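Local structure of WbbZ protein (6X1L) at residues D35-S40 with R227-I232; I54-G59 with G94-V99; E126-D131 with N251-N256. The protein is of uncharacterized function but belongs to the polysaccharide pyruvyl transferase family, so it may attach pyruvyl groups to a cell-surface polysaccharide. All coordinates share one frame; numbering follows the deposited sequence.

Interaction 1. Residues D35-S40 with R227-I232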
ATOM      1  N   ASP A  35       0.631   1.572 -11.893  1.00 46.22           N
ATOM      2  CA  ASP A  35      -0.462   2.377 -12.416  1.00 46.43           C
ATOM      3  C   ASP A  35      -1.009   3.351 -11.382  1.00 52.37           C
ATOM      4  O   ASP A  35      -1.590   4.375 -11.761  1.00 50.21           O
ATOM      5  CB  ASP A  35      -1.560   1.459 -12.934  1.00 48.08           C
ATOM      6  CG  ASP A  35      -1.148   0.747 -14.207  1.00 61.25           C
ATOM      7  OD1 ASP A  35      -0.931   1.442 -15.222  1.00 60.06           O
ATOM      8  OD2 ASP A  35      -1.002  -0.494 -14.187  1.00 63.49           O
ATOM      9  N   GLY A  36      -0.835   3.062 -10.092  1.00 42.45           N
ATOM     10  CA  GLY A  36      -1.161   4.050  -9.082  1.00 45.93           C
ATOM     11  C   GLY A  36      -0.211   5.228  -9.085  1.00 43.35           C
ATOM     12  O   GLY A  36      -0.600   6.344  -8.731  1.00 44.18           O
ATOM     13  N   VAL A  37       1.046   5.000  -9.469  1.00 40.49           N
ATOM     14  CA  VAL A  37       2.000   6.098  -9.597  1.00 45.66           C
ATOM     15  C   VAL A  37       1.597   7.027 -10.737  1.00 41.78           C
ATOM     16  O   VAL A  37       1.691   8.256 -10.616  1.00 42.27           O
ATOM     17  CB  VAL A  37       3.423   5.547  -9.797  1.00 43.92           C
ATOM     18  CG1 VAL A  37       4.414   6.684  -9.928  1.00 41.81           C
ATOM     19  CG2 VAL A  37       3.802   4.619  -8.638  1.00 44.23           C
ATOM     20  N   ILE A  38       1.149   6.462 -11.862  1.00 44.63           N
ATOM     21  CA  ILE A  38       0.693   7.294 -12.977  1.00 43.77           C
ATOM     22  C   ILE A  38      -0.484   8.154 -12.542  1.00 41.94           C
ATOM     23  O   ILE A  38      -0.554   9.346 -12.864  1.00 47.86           O
ATOM     24  CB  ILE A  38       0.326   6.420 -14.192  1.00 38.65           C
ATOM     25  CG1 ILE A  38       1.527   5.582 -14.626  1.00 47.74           C
ATOM     26  CG2 ILE A  38      -0.156   7.293 -15.359  1.00 42.72           C
ATOM     27  CD1 ILE A  38       1.266   4.731 -15.844  1.00 50.34           C
ATOM     28  N   ALA A  39      -1.405   7.574 -11.770  1.00 44.87           N
ATOM     29  CA  ALA A  39      -2.575   8.327 -11.335  1.00 42.19           C
ATOM     30  C   ALA A  39      -2.185   9.427 -10.358  1.00 48.46           C
ATOM     31  O   ALA A  39      -2.648  10.567 -10.483  1.00 45.66           O
ATOM     32  CB  ALA A  39      -3.609   7.387 -10.723  1.00 40.45           C
ATOM     33  N   SER A  40      -1.338   9.102  -9.373  1.00 53.48           N
ATOM     34  CA  SER A  40      -0.849  10.117  -8.443  1.00 47.69           C
ATOM     35  C   SER A  40      -0.275  11.311  -9.197  1.00 41.47           C
ATOM     36  O   SER A  40      -0.638  12.462  -8.935  1.00 51.91           O
ATOM     37  CB  SER A  40       0.215   9.518  -7.517  1.00 44.80           C
ATOM     38  OG  SER A  40      -0.261   8.350  -6.873  1.00 45.12           O
ATOM     39  N   ARG A 227      10.516  -3.619 -13.547  1.00 46.66           N
ATOM     40  CA  ARG A 227       9.230  -2.959 -13.374  1.00 43.95           C
ATOM     41  C   ARG A 227       9.404  -1.482 -13.696  1.00 52.27           C
ATOM     42  O   ARG A 227      10.149  -0.782 -13.004  1.00 49.33           O
ATOM     43  CB  ARG A 227       8.718  -3.135 -11.942  1.00 47.62           C
ATOM     44  CG  ARG A 227       8.296  -4.545 -11.584  1.00 47.42           C
ATOM     45  CD  ARG A 227       7.006  -4.923 -12.289  1.00 51.85           C
ATOM     46  NE  ARG A 227       6.319  -6.020 -11.614  1.00 58.24           N
ATOM     47  CZ  ARG A 227       5.198  -6.578 -12.060  1.00 61.79           C
ATOM     48  NH1 ARG A 227       4.641  -6.144 -13.186  1.00 52.96           N
ATOM     49  NH2 ARG A 227       4.634  -7.573 -11.384  1.00 51.07           N
ATOM     50  N   LEU A 228       8.702  -1.016 -14.732  1.00 51.38           N
ATOM     51  CA  LEU A 228       8.946   0.320 -15.272  1.00 52.59           C
ATOM     52  C   LEU A 228       8.875   1.389 -14.188  1.00 49.61           C
ATOM     53  O   LEU A 228       9.802   2.191 -14.029  1.00 50.63           O
ATOM     54  CB  LEU A 228       7.939   0.623 -16.382  1.00 45.71           C
ATOM     55  CG  LEU A 228       8.065   2.011 -17.004  1.00 50.78           C
ATOM     56  CD1 LEU A 228       9.456   2.202 -17.592  1.00 49.38           C
ATOM     57  CD2 LEU A 228       6.998   2.201 -18.071  1.00 51.56           C
ATOM     58  N   HIS A 229       7.787   1.416 -13.428  1.00 42.14           N
ATOM     59  CA  HIS A 229       7.602   2.534 -12.517  1.00 50.89           C
ATOM     60  C   HIS A 229       8.377   2.383 -11.218  1.00 48.36           C
ATOM     61  O   HIS A 229       8.587   3.385 -10.531  1.00 53.74           O
ATOM     62  CB  HIS A 229       6.113   2.754 -12.275  1.00 49.86           C
ATOM     63  CG  HIS A 229       5.434   3.379 -13.452  1.00 55.75           C
ATOM     64  ND1 HIS A 229       4.923   2.637 -14.494  1.00 59.58           N
ATOM     65  CD2 HIS A 229       5.256   4.678 -13.790  1.00 59.84           C
ATOM     66  CE1 HIS A 229       4.425   3.451 -15.407  1.00 66.37           C
ATOM     67  NE2 HIS A 229       4.618   4.695 -15.006  1.00 59.56           N
ATOM     68  N   VAL A 230       8.843   1.180 -10.886  1.00 48.33           N
ATOM     69  CA  VAL A 230       9.908   1.068  -9.895  1.00 49.17           C
ATOM     70  C   VAL A 230      11.166   1.758 -10.407  1.00 50.73           C
ATOM     71  O   VAL A 230      11.796   2.553  -9.699  1.00 51.24           O
ATOM     72  CB  VAL A 230      10.177  -0.407  -9.553  1.00 48.74           C
ATOM     73  CG1 VAL A 230      11.398  -0.521  -8.645  1.00 48.22           C
ATOM     74  CG2 VAL A 230       8.954  -1.033  -8.896  1.00 44.90           C
ATOM     75  N   ALA A 231      11.544   1.471 -11.654  1.00 56.04           N
ATOM     76  CA  ALA A 231      12.716   2.114 -12.237  1.00 50.09           C
ATOM     77  C   ALA A 231      12.545   3.625 -12.296  1.00 49.26           C
ATOM     78  O   ALA A 231      13.484   4.375 -12.002  1.00 56.48           O
ATOM     79  CB  ALA A 231      12.988   1.544 -13.629  1.00 50.01           C
ATOM     80  N   ILE A 232      11.350   4.092 -12.666  1.00 41.60           N
ATOM     81  CA  ILE A 232      11.104   5.530 -12.730  1.00 49.05           C
ATOM     82  C   ILE A 232      11.197   6.155 -11.341  1.00 50.36           C
ATOM     83  O   ILE A 232      11.880   7.168 -11.145  1.00 50.21           O
ATOM     84  CB  ILE A 232       9.745   5.812 -13.397  1.00 50.53           C
ATOM     85  CG1 ILE A 232       9.841   5.579 -14.912  1.00 45.97           C
ATOM     86  CG2 ILE A 232       9.294   7.235 -13.108  1.00 50.70           C
ATOM     87  CD1 ILE A 232       8.522   5.692 -15.630  1.00 47.36           C
TER
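H229 NE2 is the polar atom at the centre of this contact: it is hydrogen-bonded to D149 OD2, a carboxylate outside both segments, while the aliphatic branch of I38 presses on the same corner of the imidazole. I38 CG1 comes within 3.2 Å of H229 NE2, a tight approach for a methylene against a ring nitrogen. The terminal methyl continues along the ring, with I38 CD1 3.4 Å from H229 CE1. The isoleucine branch and the histidine side chain cross at about a right angle, and the branch arrives obliquely to the ring. I38 can reach this far because CG1 lies anti to its carbonyl carbon (chi1 -58°) and CD1 extends straight on from it (chi2 -178°). The D149 bond and the packing of I38 act on the same corner of the ring and should together restrict its rotation. V37 adds a looser touch, V37 CG1 standing 4.4 Å from H229 CD2; all three residues are buried. The two helices begin in different halves of the molecule. Helix 33-48 follows strand 23-27 of the six-stranded parallel sheet, and helix 228-236 follows strand 220-225 of the four-stranded one, so the contact bridges the two Rossmann-like halves, an arrangement consistent with the GT-B clan of the family. V37 also leans on T210 and M213 of helix 203-218, and V230 reaches M213 from the other segment, so that helix packs against both partners. D35 turns its carboxylate towards N29 ND2 and the backbone N of N32 in weak bonds, with D35 OD1 6.0 Å from H229 ND1.

Interaction 2. Residues I54-G59 with G94-V99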
ATOM      1  N   ILE A  54     -14.255  15.679 -13.668  1.00 67.51           N
ATOM      2  CA  ILE A  54     -15.242  14.850 -12.987  1.00 71.21           C
ATOM      3  C   ILE A  54     -14.840  13.401 -13.222  1.00 70.25           C
ATOM      4  O   ILE A  54     -14.434  13.044 -14.339  1.00 60.44           O
ATOM      5  CB  ILE A  54     -16.674  15.137 -13.471  1.00 81.13           C
ATOM      6  CG1 ILE A  54     -16.815  14.864 -14.970  1.00 83.17           C
ATOM      7  CG2 ILE A  54     -17.071  16.571 -13.149  1.00 80.61           C
ATOM      8  CD1 ILE A  54     -18.249  14.773 -15.435  1.00 88.28           C
ATOM      9  N   PRO A  55     -14.896  12.545 -12.204  1.00 66.89           N
ATOM     10  CA  PRO A  55     -14.507  11.146 -12.405  1.00 63.07           C
ATOM     11  C   PRO A  55     -15.546  10.409 -13.235  1.00 63.78           C
ATOM     12  O   PRO A  55     -16.750  10.642 -13.105  1.00 63.17           O
ATOM     13  CB  PRO A  55     -14.424  10.589 -10.977  1.00 60.19           C
ATOM     14  CG  PRO A  55     -15.352  11.455 -10.186  1.00 68.45           C
ATOM     15  CD  PRO A  55     -15.269  12.827 -10.806  1.00 64.95           C
ATOM     16  N   TYR A  56     -15.065   9.524 -14.103  1.00 64.94           N
ATOM     17  CA  TYR A  56     -15.968   8.721 -14.916  1.00 61.66           C
ATOM     18  C   TYR A  56     -16.848   7.857 -14.025  1.00 70.33           C
ATOM     19  O   TYR A  56     -16.354   7.134 -13.154  1.00 77.53           O
ATOM     20  CB  TYR A  56     -15.175   7.844 -15.885  1.00 64.85           C
ATOM     21  CG  TYR A  56     -16.039   6.877 -16.664  1.00 68.81           C
ATOM     22  CD1 TYR A  56     -16.645   7.262 -17.854  1.00 70.33           C
ATOM     23  CD2 TYR A  56     -16.255   5.582 -16.208  1.00 66.19           C
ATOM     24  CE1 TYR A  56     -17.441   6.383 -18.567  1.00 73.77           C
ATOM     25  CE2 TYR A  56     -17.051   4.698 -16.911  1.00 67.62           C
ATOM     26  CZ  TYR A  56     -17.641   5.103 -18.090  1.00 74.43           C
ATOM     27  OH  TYR A  56     -18.430   4.222 -18.795  1.00 79.66           O
ATOM     28  N   ARG A  57     -18.157   7.937 -14.244  1.00 74.02           N
ATOM     29  CA  ARG A  57     -19.129   7.110 -13.540  1.00 82.33           C
ATOM     30  C   ARG A  57     -19.906   6.301 -14.565  1.00 85.03           C
ATOM     31  O   ARG A  57     -20.552   6.871 -15.451  1.00 88.94           O
ATOM     32  CB  ARG A  57     -20.072   7.962 -12.688  1.00 92.28           C
ATOM     33  CG  ARG A  57     -19.404   8.589 -11.477  1.00 97.99           C
ATOM     34  CD  ARG A  57     -18.741   7.529 -10.610  1.00106.31           C
ATOM     35  NE  ARG A  57     -18.046   8.110  -9.466  1.00110.38           N
ATOM     36  N   ASP A  58     -19.830   4.979 -14.450  1.00 84.69           N
ATOM     37  CA  ASP A  58     -20.537   4.101 -15.371  1.00 91.06           C
ATOM     38  C   ASP A  58     -22.041   4.273 -15.201  1.00 92.73           C
ATOM     39  O   ASP A  58     -22.559   4.242 -14.080  1.00 92.19           O
ATOM     40  CB  ASP A  58     -20.134   2.647 -15.127  1.00 99.45           C
ATOM     41  CG  ASP A  58     -20.479   1.737 -16.290  1.00109.70           C
ATOM     42  OD1 ASP A  58     -21.431   2.046 -17.039  1.00115.29           O
ATOM     43  OD2 ASP A  58     -19.794   0.706 -16.455  1.00111.33           O
ATOM     44  N   GLY A  59     -22.742   4.457 -16.317  1.00 87.78           N
ATOM     45  CA  GLY A  59     -24.171   4.670 -16.307  1.00 89.62           C
ATOM     46  C   GLY A  59     -24.592   6.123 -16.324  1.00 94.36           C
ATOM     47  O   GLY A  59     -25.778   6.402 -16.533  1.00104.93           O
ATOM     48  N   GLY A  94     -18.354   6.485 -28.086  1.00 79.16           N
ATOM     49  CA  GLY A  94     -19.486   7.203 -28.645  1.00 78.13           C
ATOM     50  C   GLY A  94     -20.098   8.228 -27.713  1.00 84.49           C
ATOM     51  O   GLY A  94     -20.831   9.109 -28.175  1.00 82.41           O
ATOM     52  N   LYS A  95     -19.810   8.138 -26.412  1.00 78.70           N
ATOM     53  CA  LYS A  95     -20.413   9.040 -25.437  1.00 80.61           C
ATOM     54  C   LYS A  95     -19.791  10.431 -25.437  1.00 78.81           C
ATOM     55  O   LYS A  95     -20.434  11.376 -24.968  1.00 81.13           O
ATOM     56  CB  LYS A  95     -20.291   8.460 -24.024  1.00 86.02           C
ATOM     57  CG  LYS A  95     -20.956   7.114 -23.800  1.00 88.01           C
ATOM     58  CD  LYS A  95     -20.720   6.651 -22.365  1.00 82.20           C
ATOM     59  CE  LYS A  95     -21.294   5.268 -22.107  1.00 87.66           C
ATOM     60  NZ  LYS A  95     -21.052   4.832 -20.702  1.00 90.91           N
ATOM     61  N   PHE A  96     -18.565  10.579 -25.929  1.00 75.11           N
ATOM     62  CA  PHE A  96     -17.809  11.808 -25.749  1.00 73.32           C
ATOM     63  C   PHE A  96     -17.487  12.463 -27.088  1.00 79.07           C
ATOM     64  O   PHE A  96     -17.544  11.834 -28.149  1.00 75.62           O
ATOM     65  CB  PHE A  96     -16.512  11.540 -24.973  1.00 70.39           C
ATOM     66  CG  PHE A  96     -16.735  10.913 -23.623  1.00 69.78           C
ATOM     67  CD1 PHE A  96     -16.719   9.536 -23.472  1.00 69.44           C
ATOM     68  CD2 PHE A  96     -16.975  11.702 -22.509  1.00 70.75           C
ATOM     69  CE1 PHE A  96     -16.930   8.955 -22.229  1.00 70.81           C
ATOM     70  CE2 PHE A  96     -17.187  11.126 -21.266  1.00 73.96           C
ATOM     71  CZ  PHE A  96     -17.165   9.752 -21.129  1.00 71.00           C
ATOM     72  N   HIS A  97     -17.149  13.754 -27.015  1.00 75.43           N
ATOM     73  CA  HIS A  97     -16.738  14.493 -28.204  1.00 75.55           C
ATOM     74  C   HIS A  97     -15.361  14.046 -28.680  1.00 77.87           C
ATOM     75  O   HIS A  97     -15.136  13.878 -29.886  1.00 69.16           O
ATOM     76  CB  HIS A  97     -16.749  15.993 -27.907  1.00 81.03           C
ATOM     77  CG  HIS A  97     -16.271  16.844 -29.042  1.00 88.78           C
ATOM     78  ND1 HIS A  97     -15.036  17.455 -29.045  1.00 88.03           N
ATOM     79  CD2 HIS A  97     -16.866  17.196 -30.207  1.00 88.82           C
ATOM     80  CE1 HIS A  97     -14.887  18.141 -30.164  1.00 82.83           C
ATOM     81  NE2 HIS A  97     -15.984  18.000 -30.886  1.00 88.36           N
ATOM     82  N   LYS A  98     -14.431  13.856 -27.746  1.00 66.47           N
ATOM     83  CA  LYS A  98     -13.089  13.373 -28.033  1.00 63.29           C
ATOM     84  C   LYS A  98     -12.674  12.408 -26.933  1.00 63.80           C
ATOM     85  O   LYS A  98     -13.228  12.418 -25.831  1.00 62.18           O
ATOM     86  CB  LYS A  98     -12.063  14.513 -28.111  1.00 62.23           C
ATOM     87  CG  LYS A  98     -12.285  15.507 -29.231  1.00 68.44           C
ATOM     88  CD  LYS A  98     -12.051  14.865 -30.580  1.00 71.63           C
ATOM     89  CE  LYS A  98     -12.185  15.883 -31.698  1.00 72.78           C
ATOM     90  NZ  LYS A  98     -12.025  15.233 -33.023  1.00 79.38           N
ATOM     91  N   VAL A  99     -11.689  11.574 -27.243  1.00 59.15           N
ATOM     92  CA  VAL A  99     -11.039  10.725 -26.254  1.00 64.23           C
ATOM     93  C   VAL A  99      -9.558  11.065 -26.268  1.00 63.78           C
ATOM     94  O   VAL A  99      -8.876  10.878 -27.285  1.00 62.36           O
ATOM     95  CB  VAL A  99     -11.270   9.232 -26.519  1.00 65.60           C
ATOM     96  CG1 VAL A  99     -10.303   8.396 -25.688  1.00 64.34           C
ATOM     97  CG2 VAL A  99     -12.703   8.861 -26.178  1.00 64.15           C
TER
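Y56 and F96 meet edge against edge: Y56 CD1 lies 4.1 Å from F96 CZ, each atom close to the plane of the other ring. The two planes are turned by about 47°, so the pair is neither a parallel stack nor a T-shaped one. Y56 swings its ring across the gap because CG stands anti to the backbone N (chi1 174°), and the far end of the ring then carries the hydroxyl past the phenylalanine to the tip of K95. The lysine chain is fully extended beyond CG and crosses the tyrosine side chain at about a right angle. Its ammonium gives a weak hydrogen bond, 3.3 Å from K95 NZ to Y56 OH. The nitrogen sits near the plane of the phenol ring, the angle from Y56 CZ through Y56 OH to K95 NZ being 129°. K95 NZ has a stronger partner in N92 OD1, just before the segment. Y56 also meets F88 of helix 84-92 edge-to-face, while F96 meets Y62 with the planes about 30° apart, and both Y56 and F96 rest on V25. The contact therefore spans one side of the parallel sheet, from the end of its edge strand 53-55, past strands 23-27 and 67-71, to the entry of strand 98-104. D58 OD1 stays 4.6 Å from K95 NZ, close enough that the opposite charges probably attract, though they are not in contact. The chemistry is thus mixed: a single apolar ring approach beside a weak polar one, with the extended lysine burying more surface than F96.

Interaction 3. Residues E126-D131 with N251-N256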
ATOM      1  N   GLU A 126       6.782   7.096 -25.547  1.00 48.89           N
ATOM      2  CA  GLU A 126       8.080   6.743 -26.113  1.00 50.57           C
ATOM      3  C   GLU A 126       7.980   6.757 -27.636  1.00 49.16           C
ATOM      4  O   GLU A 126       6.902   6.928 -28.209  1.00 49.53           O
ATOM      5  CB  GLU A 126       8.587   5.390 -25.598  1.00 49.55           C
ATOM      6  CG  GLU A 126       7.506   4.426 -25.109  1.00 53.72           C
ATOM      7  CD  GLU A 126       6.816   3.695 -26.237  1.00 56.89           C
ATOM      8  OE1 GLU A 126       7.275   3.816 -27.397  1.00 59.83           O
ATOM      9  OE2 GLU A 126       5.818   2.994 -25.962  1.00 52.06           O
ATOM     10  N   ASN A 127       9.135   6.559 -28.280  1.00 52.34           N
ATOM     11  CA  ASN A 127       9.257   6.759 -29.725  1.00 52.22           C
ATOM     12  C   ASN A 127       8.625   5.634 -30.532  1.00 55.77           C
ATOM     13  O   ASN A 127       8.238   5.850 -31.688  1.00 63.27           O
ATOM     14  CB  ASN A 127      10.731   6.889 -30.110  1.00 54.47           C
ATOM     15  CG  ASN A 127      11.240   8.306 -29.997  1.00 71.51           C
ATOM     16  OD1 ASN A 127      10.598   9.247 -30.462  1.00 74.66           O
ATOM     17  ND2 ASN A 127      12.402   8.465 -29.374  1.00 78.38           N
ATOM     18  N   ILE A 128       8.552   4.428 -29.970  1.00 54.11           N
ATOM     19  CA  ILE A 128       7.983   3.305 -30.708  1.00 57.25           C
ATOM     20  C   ILE A 128       6.482   3.488 -30.870  1.00 57.31           C
ATOM     21  O   ILE A 128       5.929   3.297 -31.959  1.00 56.26           O
ATOM     22  CB  ILE A 128       8.322   1.976 -30.011  1.00 61.27           C
ATOM     23  CG1 ILE A 128       9.838   1.778 -29.961  1.00 63.48           C
ATOM     24  CG2 ILE A 128       7.648   0.816 -30.733  1.00 61.60           C
ATOM     25  CD1 ILE A 128      10.259   0.415 -29.470  1.00 72.76           C
ATOM     26  N   THR A 129       5.800   3.879 -29.791  1.00 50.53           N
ATOM     27  CA  THR A 129       4.373   4.168 -29.882  1.00 48.75           C
ATOM     28  C   THR A 129       4.113   5.374 -30.779  1.00 54.04           C
ATOM     29  O   THR A 129       3.171   5.367 -31.579  1.00 52.42           O
ATOM     30  CB  THR A 129       3.799   4.399 -28.481  1.00 50.55           C
ATOM     31  OG1 THR A 129       3.891   3.184 -27.730  1.00 47.90           O
ATOM     32  CG2 THR A 129       2.341   4.824 -28.556  1.00 52.24           C
ATOM     33  N   PHE A 130       4.948   6.409 -30.669  1.00 50.39           N
ATOM     34  CA  PHE A 130       4.751   7.614 -31.466  1.00 49.44           C
ATOM     35  C   PHE A 130       4.864   7.314 -32.955  1.00 54.24           C
ATOM     36  O   PHE A 130       4.020   7.742 -33.751  1.00 52.60           O
ATOM     37  CB  PHE A 130       5.762   8.684 -31.048  1.00 52.27           C
ATOM     38  CG  PHE A 130       5.597   9.987 -31.776  1.00 60.20           C
ATOM     39  CD1 PHE A 130       4.463  10.761 -31.589  1.00 63.27           C
ATOM     40  CD2 PHE A 130       6.577  10.442 -32.640  1.00 67.74           C
ATOM     41  CE1 PHE A 130       4.306  11.960 -32.258  1.00 66.84           C
ATOM     42  CE2 PHE A 130       6.427  11.644 -33.313  1.00 73.64           C
ATOM     43  CZ  PHE A 130       5.289  12.404 -33.120  1.00 68.44           C
ATOM     44  N   ASP A 131       5.901   6.573 -33.352  1.00 57.36           N
ATOM     45  CA  ASP A 131       6.062   6.238 -34.765  1.00 59.27           C
ATOM     46  C   ASP A 131       4.970   5.291 -35.241  1.00 57.31           C
ATOM     47  O   ASP A 131       4.568   5.349 -36.406  1.00 57.76           O
ATOM     48  CB  ASP A 131       7.439   5.625 -35.012  1.00 59.71           C
ATOM     49  CG  ASP A 131       8.560   6.617 -34.802  1.00 64.57           C
ATOM     50  OD1 ASP A 131       8.280   7.832 -34.789  1.00 69.62           O
ATOM     51  OD2 ASP A 131       9.722   6.182 -34.657  1.00 71.82           O
ATOM     52  N   ASN A 251       9.757  -1.742 -21.578  1.00 59.25           N
ATOM     53  CA  ASN A 251      10.732  -1.062 -20.732  1.00 53.72           C
ATOM     54  C   ASN A 251      11.773  -0.323 -21.567  1.00 55.75           C
ATOM     55  O   ASN A 251      12.071   0.849 -21.305  1.00 53.05           O
ATOM     56  CB  ASN A 251      11.408  -2.068 -19.797  1.00 49.51           C
ATOM     57  CG  ASN A 251      10.471  -2.592 -18.722  1.00 48.51           C
ATOM     58  OD1 ASN A 251       9.366  -2.079 -18.544  1.00 46.75           O
ATOM     59  ND2 ASN A 251      10.917  -3.608 -17.987  1.00 51.36           N
ATOM     60  N   GLU A 252      12.331  -0.988 -22.581  1.00 58.27           N
ATOM     61  CA  GLU A 252      13.440  -0.405 -23.333  1.00 64.03           C
ATOM     62  C   GLU A 252      13.044   0.904 -24.011  1.00 64.08           C
ATOM     63  O   GLU A 252      13.840   1.850 -24.058  1.00 56.44           O
ATOM     64  CB  GLU A 252      13.960  -1.409 -24.364  1.00 59.42           C
ATOM     65  CG  GLU A 252      15.220  -0.946 -25.092  1.00 71.04           C
ATOM     66  CD  GLU A 252      15.760  -1.980 -26.069  1.00 78.63           C
ATOM     67  OE1 GLU A 252      15.276  -3.131 -26.047  1.00 81.33           O
ATOM     68  OE2 GLU A 252      16.666  -1.639 -26.859  1.00 87.65           O
ATOM     69  N   ALA A 253      11.815   0.985 -24.533  1.00 60.85           N
ATOM     70  CA  ALA A 253      11.409   2.186 -25.258  1.00 58.92           C
ATOM     71  C   ALA A 253      11.252   3.381 -24.324  1.00 56.28           C
ATOM     72  O   ALA A 253      11.607   4.508 -24.686  1.00 51.85           O
ATOM     73  CB  ALA A 253      10.112   1.930 -26.026  1.00 62.16           C
ATOM     74  N   VAL A 254      10.717   3.165 -23.120  1.00 56.99           N
ATOM     75  CA  VAL A 254      10.600   4.274 -22.178  1.00 55.39           C
ATOM     76  C   VAL A 254      11.982   4.699 -21.692  1.00 59.11           C
ATOM     77  O   VAL A 254      12.246   5.892 -21.492  1.00 57.19           O
ATOM     78  CB  VAL A 254       9.670   3.897 -21.009  1.00 52.35           C
ATOM     79  CG1 VAL A 254       9.643   5.005 -19.968  1.00 48.56           C
ATOM     80  CG2 VAL A 254       8.258   3.620 -21.515  1.00 47.19           C
ATOM     81  N   TYR A 255      12.888   3.734 -21.510  1.00 57.16           N
ATOM     82  CA  TYR A 255      14.245   4.056 -21.082  1.00 60.36           C
ATOM     83  C   TYR A 255      14.951   4.937 -22.104  1.00 62.36           C
ATOM     84  O   TYR A 255      15.584   5.937 -21.747  1.00 63.13           O
ATOM     85  CB  TYR A 255      15.048   2.774 -20.850  1.00 59.40           C
ATOM     86  CG  TYR A 255      16.520   3.043 -20.629  1.00 66.22           C
ATOM     87  CD1 TYR A 255      17.000   3.392 -19.369  1.00 69.14           C
ATOM     88  CD2 TYR A 255      17.428   2.965 -21.676  1.00 62.29           C
ATOM     89  CE1 TYR A 255      18.346   3.648 -19.164  1.00 72.94           C
ATOM     90  CE2 TYR A 255      18.772   3.220 -21.479  1.00 72.70           C
ATOM     91  CZ  TYR A 255      19.225   3.560 -20.221  1.00 71.05           C
ATOM     92  OH  TYR A 255      20.563   3.813 -20.018  1.00 77.67           O
ATOM     93  N   ASN A 256      14.870   4.566 -23.385  1.00 60.18           N
ATOM     94  CA  ASN A 256      15.571   5.320 -24.419  1.00 61.65           C
ATOM     95  C   ASN A 256      15.035   6.738 -24.548  1.00 62.86           C
ATOM     96  O   ASN A 256      15.800   7.663 -24.836  1.00 71.65           O
ATOM     97  CB  ASN A 256      15.475   4.591 -25.762  1.00 65.49           C
ATOM     98  CG  ASN A 256      16.332   3.339 -25.809  1.00 72.38           C
ATOM     99  OD1 ASN A 256      17.395   3.276 -25.191  1.00 78.65           O
ATOM    100  ND2 ASN A 256      15.874   2.335 -26.546  1.00 74.06           N
TER
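A253 meets E126 twice, through its backbone and through its methyl. Its carbonyl O faces the glutamate 3.3 Å from E126 CB, and A253 CB lies against the bent chain, 3.7 Å from both E126 CG and E126 OE1. The same methyl receives I128, with I128 CD1 at 3.8 Å, so it is gripped between two side chains. One residue on, V254 offers a single branch: V254 CG2, beside the backbone N, packs 3.8 Å from E126 CG, the two side chains crossing at about a right angle. Folding at chi2 (80°) curls the glutamate back over the start of its own helix. There T129 N reaches E126 OE1 at 2.8 Å, nearly straight (168°), from the syn side but tilted 27° out of the carboxylate plane. T129 OG1 gives to E126 OE2 at 2.6 Å from above that plane, and T105 holds that oxygen too, which should fix the carboxylate's rotation. E126 is a glutamate N-cap whose aliphatic part packs on A253 and V254, where helix 127-135, after strand 120-124 of the six-stranded sheet, meets helix 250-259, after strand 240-243 of the four-stranded one, consistent with the paired Rossmann-like domains of the GT-B clan.

How the interactions relate
From the N terminus, helix 33-48 supplies the first half of interaction 1, and the chain then runs into strand 53-55 and the first half of interaction 2. That contact closes early, at 94-99, tying the edge of the six-stranded sheet to the entry of strand 98-104 well within the span of interaction 1. Segment 126-131 next opens interaction 3. Interaction 1 closes at 227-232 and interaction 3 only at 251-256, so these two cross, and both join the six-stranded half to the four-stranded half. They touch at L228, whose CD1 packs 3.7 Å from V254 CG1. Interaction 2 stands apart, its centre about 25 Å from that of interaction 1.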